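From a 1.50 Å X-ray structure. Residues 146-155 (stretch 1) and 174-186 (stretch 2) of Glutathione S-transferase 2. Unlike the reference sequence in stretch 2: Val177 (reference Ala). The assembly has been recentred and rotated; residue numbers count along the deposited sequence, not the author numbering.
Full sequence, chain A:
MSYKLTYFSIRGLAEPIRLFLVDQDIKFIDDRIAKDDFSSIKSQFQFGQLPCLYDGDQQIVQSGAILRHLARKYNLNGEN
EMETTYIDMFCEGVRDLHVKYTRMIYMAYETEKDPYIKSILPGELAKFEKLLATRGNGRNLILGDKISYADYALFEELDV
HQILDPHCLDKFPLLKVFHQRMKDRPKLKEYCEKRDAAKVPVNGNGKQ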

# COMPACT_ATOMS: atom_id res chain seq x y z
N LYS A 146 2.48 -15.19 -17.92
CA LYS A 146 3.65 -14.37 -17.67
C LYS A 146 3.64 -13.94 -16.23
O LYS A 146 2.64 -13.46 -15.71
CB LYS A 146 3.66 -13.18 -18.59
CG LYS A 146 3.91 -13.61 -20.03
CD LYS A 146 3.64 -12.52 -21.03
CE LYS A 146 3.74 -13.07 -22.44
NZ LYS A 146 2.87 -12.27 -23.34
N ILE A 147 4.79 -14.10 -15.60
CA ILE A 147 4.96 -13.77 -14.21
C ILE A 147 4.99 -12.27 -14.00
O ILE A 147 5.43 -11.50 -14.86
CB ILE A 147 6.22 -14.47 -13.65
CG1 ILE A 147 6.19 -14.45 -12.10
CG2 ILE A 147 7.52 -13.89 -14.25
CD1 ILE A 147 6.48 -15.72 -11.46
N SER A 148 4.50 -11.86 -12.84
CA SER A 148 4.51 -10.47 -12.42
C SER A 148 4.88 -10.38 -10.96
O SER A 148 4.89 -11.39 -10.25
CB SER A 148 3.15 -9.82 -12.63
OG SER A 148 2.15 -10.41 -11.79
N TYR A 149 5.12 -9.17 -10.47
CA TYR A 149 5.54 -9.05 -9.10
C TYR A 149 4.47 -9.56 -8.13
O TYR A 149 4.81 -10.04 -7.05
CB TYR A 149 5.95 -7.64 -8.73
CG TYR A 149 4.88 -6.58 -8.74
CD1 TYR A 149 4.19 -6.26 -7.57
CD2 TYR A 149 4.57 -5.86 -9.89
CE1 TYR A 149 3.22 -5.30 -7.54
CE2 TYR A 149 3.62 -4.84 -9.85
CZ TYR A 149 2.94 -4.57 -8.67
OH TYR A 149 2.01 -3.54 -8.66
N ALA A 150 3.20 -9.43 -8.51
CA ALA A 150 2.13 -9.81 -7.63
C ALA A 150 2.13 -11.30 -7.35
O ALA A 150 1.71 -11.71 -6.28
CB ALA A 150 0.77 -9.37 -8.19
N ASP A 151 2.63 -12.11 -8.28
CA ASP A 151 2.73 -13.54 -8.04
C ASP A 151 3.56 -13.88 -6.81
O ASP A 151 3.21 -14.78 -6.03
CB ASP A 151 3.31 -14.26 -9.25
CG ASP A 151 2.40 -14.23 -10.43
OD1 ASP A 151 1.22 -14.64 -10.30
OD2 ASP A 151 2.83 -13.83 -11.52
N TYR A 152 4.65 -13.17 -6.60
CA TYR A 152 5.50 -13.44 -5.43
C TYR A 152 4.82 -13.08 -4.14
O TYR A 152 4.94 -13.77 -3.15
CB TYR A 152 6.85 -12.71 -5.55
CG TYR A 152 7.58 -13.03 -6.85
CD1 TYR A 152 7.79 -12.03 -7.81
CD2 TYR A 152 8.01 -14.31 -7.14
CE1 TYR A 152 8.43 -12.32 -8.98
CE2 TYR A 152 8.66 -14.60 -8.32
CZ TYR A 152 8.85 -13.60 -9.23
OH TYR A 152 9.49 -13.89 -10.41
N ALA A 153 4.10 -11.97 -4.14
CA ALA A 153 3.36 -11.56 -2.97
C ALA A 153 2.26 -12.56 -2.64
O ALA A 153 2.10 -12.95 -1.49
CB ALA A 153 2.80 -10.19 -3.20
N LEU A 154 1.51 -12.98 -3.65
CA LEU A 154 0.47 -13.97 -3.41
C LEU A 154 1.07 -15.29 -2.91
O LEU A 154 0.55 -15.91 -1.99
CB LEU A 154 -0.39 -14.19 -4.65
CG LEU A 154 -1.51 -15.23 -4.49
CD1 LEU A 154 -2.51 -14.84 -3.44
CD2 LEU A 154 -2.20 -15.40 -5.83
N PHE A 155 2.13 -15.74 -3.56
CA PHE A 155 2.81 -16.96 -3.16
C PHE A 155 3.18 -16.90 -1.68
O PHE A 155 2.88 -17.82 -0.91
CB PHE A 155 4.05 -17.20 -4.03
CG PHE A 155 4.90 -18.36 -3.60
CD1 PHE A 155 6.27 -18.24 -3.52
CD2 PHE A 155 4.34 -19.59 -3.29
CE1 PHE A 155 7.07 -19.27 -3.13
CE2 PHE A 155 5.13 -20.65 -2.92
CZ PHE A 155 6.50 -20.49 -2.84
N LEU A 174 -7.74 -23.37 -7.08
CA LEU A 174 -6.89 -22.50 -7.90
C LEU A 174 -5.73 -21.95 -7.05
O LEU A 174 -4.59 -21.94 -7.49
CB LEU A 174 -7.66 -21.35 -8.52
CG LEU A 174 -8.81 -21.73 -9.46
CD1 LEU A 174 -9.55 -20.49 -9.95
CD2 LEU A 174 -8.30 -22.51 -10.63
N LEU A 175 -6.01 -21.55 -5.83
CA LEU A 175 -4.95 -21.06 -4.95
C LEU A 175 -3.97 -22.14 -4.57
O LEU A 175 -2.77 -21.91 -4.53
CB LEU A 175 -5.53 -20.43 -3.71
CG LEU A 175 -6.35 -19.16 -3.91
CD1 LEU A 175 -6.95 -18.68 -2.59
CD2 LEU A 175 -5.53 -18.08 -4.55
N LYS A 176 -4.48 -23.33 -4.25
CA LYS A 176 -3.63 -24.44 -3.84
C LYS A 176 -2.68 -24.80 -5.00
O LYS A 176 -1.48 -24.97 -4.77
CB LYS A 176 -4.49 -25.65 -3.44
CG LYS A 176 -3.65 -26.82 -2.89
CD LYS A 176 -4.51 -28.03 -2.58
CE LYS A 176 -3.69 -29.22 -2.15
NZ LYS A 176 -3.09 -29.02 -0.84
N VAL A 177 -3.21 -24.87 -6.22
CA VAL A 177 -2.40 -25.22 -7.39
C VAL A 177 -1.40 -24.11 -7.72
O VAL A 177 -0.25 -24.37 -8.06
CB VAL A 177 -3.31 -25.54 -8.59
CG1 VAL A 177 -2.53 -25.74 -9.86
CG2 VAL A 177 -4.08 -26.79 -8.26
N PHE A 178 -1.85 -22.86 -7.56
CA PHE A 178 -0.96 -21.72 -7.79
C PHE A 178 0.23 -21.74 -6.81
O PHE A 178 1.37 -21.51 -7.18
CB PHE A 178 -1.73 -20.40 -7.69
CG PHE A 178 -0.84 -19.18 -7.62
CD1 PHE A 178 -0.37 -18.70 -6.40
CD2 PHE A 178 -0.46 -18.54 -8.78
CE1 PHE A 178 0.47 -17.61 -6.37
CE2 PHE A 178 0.37 -17.45 -8.73
CZ PHE A 178 0.83 -16.97 -7.52
N HIS A 179 -0.06 -21.96 -5.53
CA HIS A 179 0.98 -22.00 -4.53
C HIS A 179 2.00 -23.09 -4.87
O HIS A 179 3.20 -22.85 -4.79
CB HIS A 179 0.39 -22.18 -3.12
CG HIS A 179 1.38 -22.63 -2.11
ND1 HIS A 179 2.12 -21.77 -1.33
CD2 HIS A 179 1.81 -23.88 -1.81
CE1 HIS A 179 2.95 -22.47 -0.58
NE2 HIS A 179 2.77 -23.76 -0.85
N GLN A 180 1.53 -24.24 -5.30
CA GLN A 180 2.45 -25.34 -5.61
C GLN A 180 3.20 -25.01 -6.89
O GLN A 180 4.36 -25.35 -7.01
CB GLN A 180 1.70 -26.69 -5.75
CG GLN A 180 2.68 -27.90 -5.79
CD GLN A 180 3.53 -28.01 -4.52
OE1 GLN A 180 2.98 -28.07 -3.43
NE2 GLN A 180 4.88 -28.05 -4.67
N ARG A 181 2.53 -24.37 -7.85
CA ARG A 181 3.19 -24.01 -9.11
C ARG A 181 4.36 -23.07 -8.87
O ARG A 181 5.43 -23.23 -9.45
CB ARG A 181 2.16 -23.38 -10.04
CG ARG A 181 2.72 -22.97 -11.38
CD ARG A 181 1.70 -22.37 -12.31
NE ARG A 181 0.54 -23.23 -12.51
CZ ARG A 181 0.50 -24.38 -13.19
NH1 ARG A 181 -0.65 -25.04 -13.26
NH2 ARG A 181 1.58 -24.89 -13.81
N MET A 182 4.15 -22.09 -7.99
CA MET A 182 5.21 -21.16 -7.65
C MET A 182 6.37 -21.85 -6.95
O MET A 182 7.55 -21.62 -7.27
CB MET A 182 4.65 -20.05 -6.77
CG MET A 182 3.77 -19.10 -7.58
SD MET A 182 4.64 -18.05 -8.79
CE MET A 182 5.63 -17.04 -7.68
N LYS A 183 6.04 -22.73 -6.02
CA LYS A 183 7.04 -23.42 -5.23
C LYS A 183 7.85 -24.35 -6.13
O LYS A 183 8.99 -24.66 -5.83
CB LYS A 183 6.39 -24.21 -4.09
CG LYS A 183 7.34 -24.60 -2.97
CD LYS A 183 6.54 -25.21 -1.82
CE LYS A 183 7.38 -26.05 -0.86
NZ LYS A 183 6.50 -26.50 0.26
N ASP A 184 7.26 -24.78 -7.24
CA ASP A 184 7.92 -25.71 -8.15
C ASP A 184 8.83 -25.00 -9.14
O ASP A 184 9.61 -25.66 -9.86
CB ASP A 184 6.89 -26.53 -8.92
CG ASP A 184 6.27 -27.64 -8.10
OD1 ASP A 184 5.25 -28.19 -8.58
OD2 ASP A 184 6.73 -28.00 -7.01
N ARG A 185 8.76 -23.68 -9.24
CA ARG A 185 9.70 -22.97 -10.09
C ARG A 185 11.10 -23.27 -9.58
O ARG A 185 11.32 -23.23 -8.38
CB ARG A 185 9.41 -21.48 -10.09
CG ARG A 185 8.04 -21.17 -10.67
CD ARG A 185 7.62 -19.74 -10.52
NE ARG A 185 8.45 -18.81 -11.28
CZ ARG A 185 8.25 -18.46 -12.55
NH1 ARG A 185 7.25 -18.97 -13.23
NH2 ARG A 185 9.03 -17.56 -13.10
N PRO A 186 12.03 -23.67 -10.44
CA PRO A 186 13.28 -24.24 -9.93
C PRO A 186 14.07 -23.39 -8.92
O PRO A 186 14.56 -23.94 -7.93
CB PRO A 186 14.09 -24.47 -11.19
CG PRO A 186 13.05 -24.81 -12.19
CD PRO A 186 11.97 -23.74 -11.92

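Stretch 1 enters as a loop and turns into a helix that includes residues 150-155 and runs on past the stretch, whereas stretch 2 is helical from its first residue, Leu174, in a helix that began earlier in the chain. The two axes approach to 10.0 Å, and their N-to-C directions differ by 108°, so the helices cross steeply. A steep crossing confines close backbone approach to a small region: the nearest pair of CA atoms, Phe155 CA and His179 CA, lies 5.5 Å apart. No hydrogen bond joins the stretches, and the 539 Å² they bury, both sides summed, rests on side-chain packing. Within each helix, backbone hydrogen bonds include Phe155 N to Asp151 O (2.9 Å) and Met182 N to Phe178 O (3.0 Å).

At the crossing, Phe155 contributes the largest covered area of any residue, 119 Å². Its side chain, with chi1 in the t well, is a knob in a hole formed by Phe178, His179, Met182 and Lys183. Met182 CB stands over one face of the Phe155 ring, 3.8 Å from the centroid and 22° off the normal, a CH-pi geometry. The rings of Phe155 and His179 meet obliquely, with centroids 5.3 Å apart and planes at 43°, while Phe155 CZ reaches Lys183 CA at 3.8 Å.

Phe178 points its CA-to-CB bond toward stretch 1 and presents two different surfaces. Leu154 CD2 lies over a face, 3.9 Å from the ring centroid and 26° off the normal, a second CH-pi contact. Near the ring plane, Asp151 OD1 comes within 3.3 Å of Phe178 CE2; the electropositive rim of an aromatic ring suits a carboxylate oxygen there. That oxygen is also hydrogen-bonded elsewhere in the structure, while Asp151 OD2 accepts from Ser148 N at 2.9 Å with a 158° angle, tying the start of the helix to its preceding loop.

Met182, with all three chi angles in m, extends the apolar contact toward the loop. Its CE lies 3.7 Å from Tyr152 CD2 and 3.9 Å from Asp151 CB, and its SD is 4.0 Å from Ile147 CD1. The same Ile147 CD1 rests over one face of the Arg185 guanidinium, 3.4 Å from Arg185 CZ. The flat face of this cation accepts an apolar methyl, while Arg185 NE and NH2 find hydrogen-bonding partners elsewhere in the structure.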